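Local coordinates for protein 2-polyprenyl-6-methoxyphenol hydroxylase-like FAD-dependent oxidoreductase (Streptomyces sp. NRRL 11266, PDB 6UI5) that binds flavin-adenine dinucleotide in a Rossmann-type domain and probably works as an FAD-dependent oxidoreductase, at residues A[13-18]-A[103-108]; A[22-27]-A[55-60]; A[280-285]-A[301-306]. All coordinates share one frame; numbering follows the deposited sequence.

Contact 1 of 3, residues A[13-18]-A[103-108]; sequences AGLMLA and VLIDRA. With FAD (flavin-adenine dinucleotide), chain C.
Leu15 and Met16 of helix 12-22 meet Leu104 and Ile105 of helix 97-110 in an apolar helix-helix contact inside the Rossmann-type FAD-binding domain. The two segments run in the same general direction, their axes 33° apart and 9.1 Å at closest approach. Leu15 sits at the centre. Its CB faces CB of Leu104 at 4.2 Å, near the point where the backbones come closest, and its isopropyl end reaches along to the neighbouring residue: CD2 lies 3.7 Å from CG1 of Ile105, with CD1 only slightly farther from the same atom. The gamma carbon of Leu15 is anti to its carbonyl carbon (chi1 -85°), which leans the fork toward Ile105 and leaves Leu104 facing the beta carbon. Leu104 sends its own branch the other way, to Met16, where CD2 touches the methyl CE at 3.5 Å. Met16 starts out flanking the interface, and two successive bends in its chain, about the CB-CG and CG-SD bonds, bring its CE round to Leu104.

Further out, Leu30 of strand 28-31 also touches Leu15, so this residue meets the parallel sheet as well as helix 97-110. Ile301 and Ala304 of helix 295-316 also touch Met16, while Leu59 lies against Leu104 and Gln37 and Trp117 against Ile105. Gly14 belongs to a sequence that fits the GxGxxG pattern of Rossmann-type dinucleotide-binding folds, with the helix following directly on the turn. The N-terminal end of helix 12-22 faces the cofactor, an orientation in which the helix dipole would probably favour the negative pyrophosphate. There the backbone N of Ala13 donates a hydrogen bond to O1P of FAD, 3.3 Å long and bent to 146° at the hydrogen.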
loop_
_atom_site.group_PDB
_atom_site.type_symbol
_atom_site.label_atom_id
_atom_site.label_comp_id
_atom_site.label_asym_id
_atom_site.label_seq_id
_atom_site.Cartn_x
_atom_site.Cartn_y
_atom_site.Cartn_z
ATOM N N ALA A 13 -9.907 -26.123 12.776
ATOM C CA ALA A 13 -10.751 -26.183 11.597
ATOM C C ALA A 13 -11.692 -27.376 11.662
ATOM O O ALA A 13 -12.920 -27.218 11.707
ATOM C CB ALA A 13 -9.859 -26.246 10.354
ATOM N N GLY A 14 -11.123 -28.583 11.712
ATOM C CA GLY A 14 -11.948 -29.783 11.674
ATOM C C GLY A 14 -12.782 -29.963 12.924
ATOM O O GLY A 14 -13.917 -30.435 12.858
ATOM N N LEU A 15 -12.223 -29.614 14.084
ATOM C CA LEU A 15 -12.973 -29.716 15.333
ATOM C C LEU A 15 -14.199 -28.818 15.273
ATOM O O LEU A 15 -15.348 -29.271 15.419
ATOM C CB LEU A 15 -12.067 -29.316 16.515
ATOM C CG LEU A 15 -11.169 -30.372 17.130
ATOM C CD1 LEU A 15 -10.044 -29.819 18.066
ATOM C CD2 LEU A 15 -12.104 -31.302 17.875
ATOM N N MET A 16 -13.953 -27.535 15.011
ATOM C CA MET A 16 -15.003 -26.532 14.955
ATOM C C MET A 16 -16.091 -26.922 13.959
ATOM O O MET A 16 -17.284 -26.737 14.226
ATOM C CB MET A 16 -14.376 -25.162 14.635
ATOM C CG MET A 16 -15.376 -24.092 14.401
ATOM S SD MET A 16 -16.464 -23.929 15.844
ATOM C CE MET A 16 -15.713 -22.900 17.073
ATOM N N LEU A 17 -15.709 -27.535 12.847
ATOM C CA LEU A 17 -16.706 -27.920 11.854
ATOM C C LEU A 17 -17.532 -29.096 12.342
ATOM O O LEU A 17 -18.763 -29.090 12.226
ATOM C CB LEU A 17 -16.024 -28.238 10.513
ATOM C CG LEU A 17 -16.823 -28.931 9.416
ATOM C CD1 LEU A 17 -17.994 -28.009 8.955
ATOM C CD2 LEU A 17 -15.890 -29.223 8.230
ATOM N N ALA A 18 -16.868 -30.111 12.899
ATOM C CA ALA A 18 -17.599 -31.250 13.437
ATOM C C ALA A 18 -18.623 -30.787 14.450
ATOM O O ALA A 18 -19.722 -31.350 14.538
ATOM C CB ALA A 18 -16.644 -32.274 14.078
ATOM N N VAL A 103 -11.671 -27.124 24.670
ATOM C CA VAL A 103 -13.112 -26.896 24.792
ATOM C C VAL A 103 -13.837 -27.376 23.538
ATOM O O VAL A 103 -14.997 -27.807 23.618
ATOM C CB VAL A 103 -13.476 -25.429 25.124
ATOM C CG1 VAL A 103 -12.728 -24.939 26.360
ATOM C CG2 VAL A 103 -13.242 -24.527 23.961
ATOM N N LEU A 104 -13.180 -27.363 22.373
ATOM C CA LEU A 104 -13.891 -27.861 21.199
ATOM C C LEU A 104 -13.924 -29.392 21.138
ATOM O O LEU A 104 -14.920 -29.965 20.666
ATOM C CB LEU A 104 -13.301 -27.279 19.921
ATOM C CG LEU A 104 -13.168 -25.758 19.890
ATOM C CD1 LEU A 104 -12.047 -25.333 18.929
ATOM C CD2 LEU A 104 -14.517 -25.034 19.514
ATOM N N ILE A 105 -12.873 -30.074 21.612
ATOM C CA ILE A 105 -12.978 -31.523 21.772
ATOM C C ILE A 105 -14.101 -31.856 22.744
ATOM O O ILE A 105 -14.885 -32.786 22.517
ATOM C CB ILE A 105 -11.636 -32.127 22.231
ATOM C CG1 ILE A 105 -10.549 -31.945 21.167
ATOM C CG2 ILE A 105 -11.832 -33.597 22.602
ATOM C CD1 ILE A 105 -9.130 -32.270 21.684
ATOM N N ASP A 106 -14.202 -31.100 23.838
ATOM C CA ASP A 106 -15.294 -31.326 24.781
ATOM C C ASP A 106 -16.644 -31.145 24.109
ATOM O O ASP A 106 -17.503 -32.034 24.169
ATOM C CB ASP A 106 -15.175 -30.384 25.969
ATOM C CG ASP A 106 -14.174 -30.860 26.986
ATOM O OD1 ASP A 106 -13.668 -32.003 26.869
ATOM O OD2 ASP A 106 -13.892 -30.075 27.913
ATOM N N ARG A 107 -16.849 -29.991 23.458
ATOM C CA ARG A 107 -18.138 -29.731 22.822
ATOM C C ARG A 107 -18.441 -30.773 21.758
ATOM O O ARG A 107 -19.598 -31.193 21.606
ATOM C CB ARG A 107 -18.173 -28.332 22.212
ATOM C CG ARG A 107 -19.400 -28.085 21.360
ATOM C CD ARG A 107 -20.623 -27.930 22.232
ATOM N NE ARG A 107 -20.427 -26.845 23.181
ATOM C CZ ARG A 107 -20.806 -25.583 22.974
ATOM N NH1 ARG A 107 -21.441 -25.214 21.831
ATOM N NH2 ARG A 107 -20.535 -24.691 23.926
ATOM N N ALA A 108 -17.409 -31.243 21.052
ATOM C CA ALA A 108 -17.629 -32.249 20.020
ATOM C C ALA A 108 -18.149 -33.554 20.620
ATOM O O ALA A 108 -19.104 -34.153 20.100
ATOM C CB ALA A 108 -16.338 -32.476 19.235
HETATM P PA FAD C . -3.739 -28.164 11.723
HETATM O O1A FAD C . -3.610 -27.332 12.979
HETATM O O2A FAD C . -2.364 -28.298 11.092
HETATM O O5B FAD C . -4.527 -29.590 12.030
HETATM C C5B FAD C . -4.588 -30.594 11.029
HETATM C C4B FAD C . -4.825 -31.972 11.729
HETATM O O4B FAD C . -5.045 -32.949 10.885
HETATM C C3B FAD C . -3.554 -32.391 12.505
HETATM O O3B FAD C . -3.934 -32.938 13.691
HETATM C C2B FAD C . -2.900 -33.455 11.600
HETATM O O2B FAD C . -1.963 -34.249 12.437
HETATM C C1B FAD C . -3.947 -34.134 11.220
HETATM N N9A FAD C . -3.817 -34.880 9.983
HETATM C C8A FAD C . -3.100 -34.529 8.893
HETATM N N7A FAD C . -3.309 -35.462 7.940
HETATM C C5A FAD C . -4.175 -36.377 8.439
HETATM C C6A FAD C . -4.736 -37.531 7.906
HETATM N N6A FAD C . -4.694 -38.299 6.670
HETATM N N1A FAD C . -5.575 -38.276 8.631
HETATM C C2A FAD C . -5.897 -37.905 9.890
HETATM N N3A FAD C . -5.358 -36.764 10.408
HETATM C C4A FAD C . -4.500 -36.006 9.691
HETATM N N1 FAD C . -2.066 -19.510 14.803
HETATM C C2 FAD C . -2.498 -18.250 15.474
HETATM O O2 FAD C . -3.640 -17.925 15.510
HETATM N N3 FAD C . -1.464 -17.388 16.115
HETATM C C4 FAD C . -0.059 -17.799 16.072
HETATM O O4 FAD C . 0.786 -17.137 16.573
HETATM C C4X FAD C . 0.342 -19.079 15.382
HETATM N N5 FAD C . 1.745 -19.424 15.369
HETATM C C5X FAD C . 2.171 -20.670 14.686
HETATM C C6 FAD C . 3.530 -20.990 14.674
HETATM C C7 FAD C . 3.960 -22.155 14.049
HETATM C C7M FAD C . 5.473 -22.237 14.195
HETATM C C8 FAD C . 3.049 -23.024 13.427
HETATM C C8M FAD C . 3.616 -24.287 12.765
HETATM C C9 FAD C . 1.680 -22.703 13.434
HETATM C C9A FAD C . 1.224 -21.519 14.061
HETATM N N10 FAD C . -0.244 -21.152 14.068
HETATM C C10 FAD C . -0.655 -19.928 14.750
HETATM C "C1'" FAD C . -1.211 -22.076 13.442
HETATM C "C2'" FAD C . -2.139 -21.564 12.326
HETATM O "O2'" FAD C . -3.229 -20.886 12.831
HETATM C "C3'" FAD C . -2.763 -22.743 11.582
HETATM O "O3'" FAD C . -3.356 -22.223 10.434
HETATM C "C4'" FAD C . -3.874 -23.500 12.336
HETATM O "O4'" FAD C . -3.467 -24.061 13.552
HETATM C "C5'" FAD C . -4.232 -24.651 11.388
HETATM O "O5'" FAD C . -5.480 -25.199 11.708
HETATM P P FAD C . -6.037 -26.530 10.902
HETATM O O1P FAD C . -7.003 -27.271 11.796
HETATM O O2P FAD C . -6.621 -26.231 9.534
HETATM O O3P FAD C . -4.684 -27.424 10.585
#

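Contact 2 of 3, residues A[22-27]-A[55-60]; sequences AMRDVP and DQRGLA
Two arginines, Arg24 and Arg57, bring their guanidinium groups together, with NH2 of Arg24 only 3.2 Å from NH2 of Arg57. Both atoms are donors, so the pair is a close approach of like charges and not a bond. The planes stand 78° apart, and NH2 of Arg57 arrives at the edge of the Arg24 group, near its plane. Acceptors around them probably ease the strain: Glu20 pairs with both, OE1 with NE of Arg57 and OE2 with NH1 of Arg24, so one carboxylate probably offsets much of the repulsion. The two facing nitrogens have acceptors as well, Gly428 O for Arg24 and Pro470 O for Arg57. These carbonyls tie the FAD-binding domain to the C-terminal part of the chain.

Each segment is the turn where a helix stops. Asp25 and Gly58, both with positive phi, are the C' residues of Schellman motifs that finish helices 12-22 and 48-55, and the arginines sit directly before them in the turns.

Next to the charged pair, Met23 crosses Arg57 at about a right angle. Its CE rests on CD of Arg57 at 3.4 Å, and SD lies 3.7 Å from NE, oblique to the guanidinium plane. The gamma carbon of Met23 is wedged between the backbone N and the carbonyl carbon (chi1 82°), which carries the thioether out to the arginine. Arg57 itself turns sharply at chi2 (-94°), and its NH1 makes a weak hydrogen bond of 3.1 Å to the carbonyl O of Gln56.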
loop_
_atom_site.group_PDB
_atom_site.type_symbol
_atom_site.label_atom_id
_atom_site.label_comp_id
_atom_site.label_asym_id
_atom_site.label_seq_id
_atom_site.Cartn_x
_atom_site.Cartn_y
_atom_site.Cartn_z
ATOM N N ALA A 22 -22.543 -31.342 14.075
ATOM C CA ALA A 22 -23.192 -32.185 15.072
ATOM C C ALA A 22 -24.244 -31.425 15.856
ATOM O O ALA A 22 -25.245 -32.015 16.280
ATOM C CB ALA A 22 -22.161 -32.758 16.040
ATOM N N MET A 23 -24.029 -30.127 16.089
ATOM C CA MET A 23 -25.074 -29.342 16.732
ATOM C C MET A 23 -26.353 -29.321 15.901
ATOM O O MET A 23 -27.433 -29.064 16.450
ATOM C CB MET A 23 -24.583 -27.924 16.998
ATOM C CG MET A 23 -24.668 -26.981 15.779
ATOM S SD MET A 23 -24.108 -25.333 16.270
ATOM C CE MET A 23 -22.724 -25.830 17.335
ATOM N N ARG A 24 -26.257 -29.611 14.599
ATOM C CA ARG A 24 -27.409 -29.695 13.714
ATOM C C ARG A 24 -27.792 -31.145 13.391
ATOM O O ARG A 24 -28.430 -31.404 12.363
ATOM C CB ARG A 24 -27.142 -28.886 12.436
ATOM C CG ARG A 24 -26.634 -27.431 12.719
ATOM C CD ARG A 24 -26.533 -26.554 11.462
ATOM N NE ARG A 24 -26.390 -25.144 11.818
ATOM C CZ ARG A 24 -25.235 -24.583 12.165
ATOM N NH1 ARG A 24 -24.137 -25.335 12.182
ATOM N NH2 ARG A 24 -25.158 -23.278 12.465
ATOM N N ASP A 25 -27.411 -32.095 14.245
ATOM C CA ASP A 25 -27.835 -33.488 14.109
ATOM C C ASP A 25 -27.435 -34.090 12.758
ATOM O O ASP A 25 -28.123 -34.959 12.227
ATOM C CB ASP A 25 -29.346 -33.619 14.336
ATOM C CG ASP A 25 -29.782 -33.116 15.712
ATOM O OD1 ASP A 25 -28.916 -32.909 16.596
ATOM O OD2 ASP A 25 -30.999 -32.938 15.914
ATOM N N VAL A 26 -26.342 -33.621 12.178
ATOM C CA VAL A 26 -25.729 -34.248 11.010
ATOM C C VAL A 26 -24.683 -35.232 11.521
ATOM O O VAL A 26 -23.771 -34.815 12.250
ATOM C CB VAL A 26 -25.074 -33.207 10.078
ATOM C CG1 VAL A 26 -24.171 -33.893 9.057
ATOM C CG2 VAL A 26 -26.121 -32.364 9.381
ATOM N N PRO A 27 -24.761 -36.515 11.166
ATOM C CA PRO A 27 -23.790 -37.490 11.692
ATOM C C PRO A 27 -22.398 -37.166 11.166
ATOM O O PRO A 27 -22.174 -37.129 9.952
ATOM C CB PRO A 27 -24.309 -38.829 11.151
ATOM C CG PRO A 27 -24.999 -38.464 9.870
ATOM C CD PRO A 27 -25.585 -37.083 10.080
ATOM N N ASP A 55 -18.225 -16.933 20.291
ATOM C CA ASP A 55 -19.325 -16.461 21.131
ATOM C C ASP A 55 -20.663 -16.977 20.620
ATOM O O ASP A 55 -21.545 -17.331 21.405
ATOM C CB ASP A 55 -19.332 -14.940 21.183
ATOM C CG ASP A 55 -18.907 -14.406 22.516
ATOM O OD1 ASP A 55 -18.960 -15.171 23.508
ATOM O OD2 ASP A 55 -18.539 -13.214 22.575
ATOM N N GLN A 56 -20.818 -17.045 19.301
ATOM C CA GLN A 56 -22.022 -17.583 18.686
ATOM C C GLN A 56 -22.342 -19.003 19.129
ATOM O O GLN A 56 -23.449 -19.485 18.845
ATOM C CB GLN A 56 -21.859 -17.510 17.157
ATOM C CG GLN A 56 -22.066 -16.077 16.631
ATOM C CD GLN A 56 -21.760 -15.938 15.172
ATOM O OE1 GLN A 56 -21.586 -14.811 14.699
ATOM N NE2 GLN A 56 -21.667 -17.082 14.431
ATOM N N ARG A 57 -21.417 -19.692 19.818
ATOM C CA ARG A 57 -21.688 -21.060 20.239
ATOM C C ARG A 57 -21.380 -21.252 21.721
ATOM O O ARG A 57 -21.202 -22.400 22.186
ATOM C CB ARG A 57 -20.905 -22.033 19.350
ATOM C CG ARG A 57 -21.076 -21.676 17.863
ATOM C CD ARG A 57 -22.199 -22.450 17.207
ATOM N NE ARG A 57 -22.320 -22.186 15.766
ATOM C CZ ARG A 57 -23.190 -21.328 15.251
ATOM N NH1 ARG A 57 -24.032 -20.673 16.061
ATOM N NH2 ARG A 57 -23.224 -21.175 13.925
ATOM N N GLY A 58 -21.331 -20.149 22.473
ATOM C CA GLY A 58 -21.082 -20.240 23.901
ATOM C C GLY A 58 -19.695 -20.706 24.288
ATOM O O GLY A 58 -19.473 -21.041 25.454
ATOM N N LEU A 59 -18.753 -20.734 23.350
ATOM C CA LEU A 59 -17.416 -21.243 23.606
ATOM C C LEU A 59 -16.418 -20.168 24.010
ATOM O O LEU A 59 -15.284 -20.506 24.341
ATOM C CB LEU A 59 -16.892 -21.973 22.370
ATOM C CG LEU A 59 -17.819 -23.072 21.859
ATOM C CD1 LEU A 59 -17.519 -23.394 20.410
ATOM C CD2 LEU A 59 -17.664 -24.315 22.719
ATOM N N ALA A 60 -16.795 -18.895 24.010
ATOM C CA ALA A 60 -15.815 -17.837 24.259
ATOM C C ALA A 60 -15.694 -17.521 25.749
ATOM O O ALA A 60 -14.597 -17.577 26.309
ATOM C CB ALA A 60 -16.171 -16.563 23.461
#

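Contact 3 of 3, residues A[280-285]-A[301-306]; sequences FIAGDA and IGDAVN. With FAD (flavin-adenine dinucleotide), chain C.
The backbone of Ala282-Gly283 passes beside helix 295-316 just beyond the end of strand 279-281, with CA of Ala282 5.7 Å from CA of Asp303. This is the edge of the parallel Rossmann-type sheet, where the chain leaves the strand and turns to the FAD pyrophosphate. Asp303 is the side chain that carries the polar link. It accepts a hydrogen bond from the backbone N of Gly283 through its OD2, at 2.8 Å, using the lone pair that faces away from OD1. With chi1 at -79° the carboxylate sits beside the backbone N, across from the carbonyl carbon, and comes up to that amide while CB packs on CB of Ala282 at 3.8 Å.

The buried carboxylate has further partners: His287 NE2 also bonds to OD2, and Arg331 forms a salt bridge with OD1, which probably helps keep the group ionised. The Gly283 bond lies one residue before the amide that binds the cofactor, so Asp303 probably helps set the course of the turn. Gly283 brings its CA to 3.3 Å from O2P of FAD, leaving no room for a beta carbon, and beyond it the backbone N of Asp284 donates a nearly straight hydrogen bond of 2.8 Å to O2P, 170° at the hydrogen.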
loop_
_atom_site.group_PDB
_atom_site.type_symbol
_atom_site.label_atom_id
_atom_site.label_comp_id
_atom_site.label_asym_id
_atom_site.label_seq_id
_atom_site.Cartn_x
_atom_site.Cartn_y
_atom_site.Cartn_z
ATOM N N PHE A 280 -14.659 -30.919 0.169
ATOM C CA PHE A 280 -14.269 -29.563 0.537
ATOM C C PHE A 280 -12.955 -29.612 1.285
ATOM O O PHE A 280 -12.456 -30.689 1.653
ATOM C CB PHE A 280 -15.330 -28.877 1.408
ATOM C CG PHE A 280 -16.679 -28.818 0.776
ATOM C CD1 PHE A 280 -17.487 -29.935 0.731
ATOM C CD2 PHE A 280 -17.139 -27.661 0.214
ATOM C CE1 PHE A 280 -18.738 -29.882 0.161
ATOM C CE2 PHE A 280 -18.403 -27.606 -0.362
ATOM C CZ PHE A 280 -19.194 -28.714 -0.389
ATOM N N ILE A 281 -12.393 -28.425 1.516
ATOM C CA ILE A 281 -11.199 -28.305 2.342
ATOM C C ILE A 281 -11.292 -26.993 3.095
ATOM O O ILE A 281 -11.998 -26.071 2.688
ATOM C CB ILE A 281 -9.883 -28.372 1.538
ATOM C CG1 ILE A 281 -9.876 -27.350 0.420
ATOM C CG2 ILE A 281 -9.637 -29.777 0.991
ATOM C CD1 ILE A 281 -8.496 -27.125 -0.130
ATOM N N ALA A 282 -10.556 -26.907 4.198
ATOM C CA ALA A 282 -10.719 -25.788 5.112
ATOM C C ALA A 282 -9.467 -25.659 5.965
ATOM O O ALA A 282 -8.658 -26.587 6.060
ATOM C CB ALA A 282 -11.964 -25.966 5.990
ATOM N N GLY A 283 -9.326 -24.489 6.580
ATOM C CA GLY A 283 -8.174 -24.214 7.413
ATOM C C GLY A 283 -6.874 -24.256 6.639
ATOM O O GLY A 283 -6.766 -23.720 5.532
ATOM N N ASP A 284 -5.864 -24.914 7.236
ATOM C CA ASP A 284 -4.522 -24.909 6.658
ATOM C C ASP A 284 -4.466 -25.671 5.352
ATOM O O ASP A 284 -3.711 -25.289 4.449
ATOM C CB ASP A 284 -3.509 -25.483 7.640
ATOM C CG ASP A 284 -2.736 -24.397 8.354
ATOM O OD1 ASP A 284 -3.186 -23.220 8.283
ATOM O OD2 ASP A 284 -1.692 -24.714 8.977
ATOM N N ALA A 285 -5.269 -26.727 5.216
ATOM C CA ALA A 285 -5.415 -27.377 3.914
ATOM C C ALA A 285 -5.875 -26.410 2.815
ATOM O O ALA A 285 -5.605 -26.652 1.635
ATOM C CB ALA A 285 -6.395 -28.547 4.032
ATOM N N ILE A 301 -11.284 -21.115 11.867
ATOM C CA ILE A 301 -12.596 -21.171 12.489
ATOM C C ILE A 301 -13.642 -20.564 11.552
ATOM O O ILE A 301 -14.725 -21.130 11.360
ATOM C CB ILE A 301 -12.543 -20.462 13.852
ATOM C CG1 ILE A 301 -11.563 -21.182 14.780
ATOM C CG2 ILE A 301 -13.897 -20.451 14.480
ATOM C CD1 ILE A 301 -12.158 -22.416 15.386
ATOM N N GLY A 302 -13.303 -19.431 10.923
ATOM C CA GLY A 302 -14.178 -18.826 9.917
ATOM C C GLY A 302 -14.572 -19.791 8.822
ATOM O O GLY A 302 -15.733 -19.839 8.424
ATOM N N ASP A 303 -13.619 -20.610 8.354
ATOM C CA ASP A 303 -13.927 -21.577 7.304
ATOM C C ASP A 303 -15.024 -22.536 7.759
ATOM O O ASP A 303 -15.988 -22.802 7.029
ATOM C CB ASP A 303 -12.668 -22.366 6.918
ATOM C CG ASP A 303 -11.717 -21.605 5.989
ATOM O OD1 ASP A 303 -12.067 -20.536 5.449
ATOM O OD2 ASP A 303 -10.596 -22.117 5.777
ATOM N N ALA A 304 -14.891 -23.065 8.974
ATOM C CA ALA A 304 -15.820 -24.086 9.437
ATOM C C ALA A 304 -17.183 -23.490 9.733
ATOM O O ALA A 304 -18.221 -24.126 9.483
ATOM C CB ALA A 304 -15.266 -24.785 10.691
ATOM N N VAL A 305 -17.206 -22.292 10.313
ATOM C CA VAL A 305 -18.488 -21.672 10.617
ATOM C C VAL A 305 -19.248 -21.405 9.325
ATOM O O VAL A 305 -20.446 -21.686 9.229
ATOM C CB VAL A 305 -18.263 -20.411 11.467
ATOM C CG1 VAL A 305 -19.550 -19.631 11.658
ATOM C CG2 VAL A 305 -17.682 -20.830 12.838
ATOM N N ASN A 306 -18.537 -20.973 8.278
ATOM C CA ASN A 306 -19.170 -20.804 6.974
ATOM C C ASN A 306 -19.697 -22.126 6.428
ATOM O O ASN A 306 -20.838 -22.201 5.971
ATOM C CB ASN A 306 -18.188 -20.186 5.990
ATOM C CG ASN A 306 -18.865 -19.803 4.681
ATOM O OD1 ASN A 306 -19.262 -20.670 3.905
ATOM N ND2 ASN A 306 -19.028 -18.499 4.445
HETATM P PA FAD C . -3.739 -28.164 11.723
HETATM O O1A FAD C . -3.610 -27.332 12.979
HETATM O O2A FAD C . -2.364 -28.298 11.092
HETATM O O5B FAD C . -4.527 -29.590 12.030
HETATM C C5B FAD C . -4.588 -30.594 11.029
HETATM C C4B FAD C . -4.825 -31.972 11.729
HETATM O O4B FAD C . -5.045 -32.949 10.885
HETATM C C3B FAD C . -3.554 -32.391 12.505
HETATM O O3B FAD C . -3.934 -32.938 13.691
HETATM C C2B FAD C . -2.900 -33.455 11.600
HETATM O O2B FAD C . -1.963 -34.249 12.437
HETATM C C1B FAD C . -3.947 -34.134 11.220
HETATM N N9A FAD C . -3.817 -34.880 9.983
HETATM C C8A FAD C . -3.100 -34.529 8.893
HETATM N N7A FAD C . -3.309 -35.462 7.940
HETATM C C5A FAD C . -4.175 -36.377 8.439
HETATM C C6A FAD C . -4.736 -37.531 7.906
HETATM N N6A FAD C . -4.694 -38.299 6.670
HETATM N N1A FAD C . -5.575 -38.276 8.631
HETATM C C2A FAD C . -5.897 -37.905 9.890
HETATM N N3A FAD C . -5.358 -36.764 10.408
HETATM C C4A FAD C . -4.500 -36.006 9.691
HETATM N N1 FAD C . -2.066 -19.510 14.803
HETATM C C2 FAD C . -2.498 -18.250 15.474
HETATM O O2 FAD C . -3.640 -17.925 15.510
HETATM N N3 FAD C . -1.464 -17.388 16.115
HETATM C C4 FAD C . -0.059 -17.799 16.072
HETATM O O4 FAD C . 0.786 -17.137 16.573
HETATM C C4X FAD C . 0.342 -19.079 15.382
HETATM N N5 FAD C . 1.745 -19.424 15.369
HETATM C C5X FAD C . 2.171 -20.670 14.686
HETATM C C6 FAD C . 3.530 -20.990 14.674
HETATM C C7 FAD C . 3.960 -22.155 14.049
HETATM C C7M FAD C . 5.473 -22.237 14.195
HETATM C C8 FAD C . 3.049 -23.024 13.427
HETATM C C8M FAD C . 3.616 -24.287 12.765
HETATM C C9 FAD C . 1.680 -22.703 13.434
HETATM C C9A FAD C . 1.224 -21.519 14.061
HETATM N N10 FAD C . -0.244 -21.152 14.068
HETATM C C10 FAD C . -0.655 -19.928 14.750
HETATM C "C1'" FAD C . -1.211 -22.076 13.442
HETATM C "C2'" FAD C . -2.139 -21.564 12.326
HETATM O "O2'" FAD C . -3.229 -20.886 12.831
HETATM C "C3'" FAD C . -2.763 -22.743 11.582
HETATM O "O3'" FAD C . -3.356 -22.223 10.434
HETATM C "C4'" FAD C . -3.874 -23.500 12.336
HETATM O "O4'" FAD C . -3.467 -24.061 13.552
HETATM C "C5'" FAD C . -4.232 -24.651 11.388
HETATM O "O5'" FAD C . -5.480 -25.199 11.708
HETATM P P FAD C . -6.037 -26.530 10.902
HETATM O O1P FAD C . -7.003 -27.271 11.796
HETATM O O2P FAD C . -6.621 -26.231 9.534
HETATM O O3P FAD C . -4.684 -27.424 10.585
#

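From the N terminus, the chain runs into helix 12-22, which enters contact 1 and then, at its end, contact 2. Residues 55-60 close contact 2 first; helix 97-110 closes contact 1 later, so the loop of contact 2 nests inside that of contact 1. Arg107 NH1 reaches Arg57 O at 2.8 Å, a probable hydrogen bond joining the two. Contact 3 follows in series, closing a short loop between strand 279-281 and helix 295-316. That helix packs back on helix 12-22, where Ala304 CB lies 3.5 Å from Leu17 N. Contacts 1 and 3 reach FAD from separate parts of one domain, while contact 2 lies farther out.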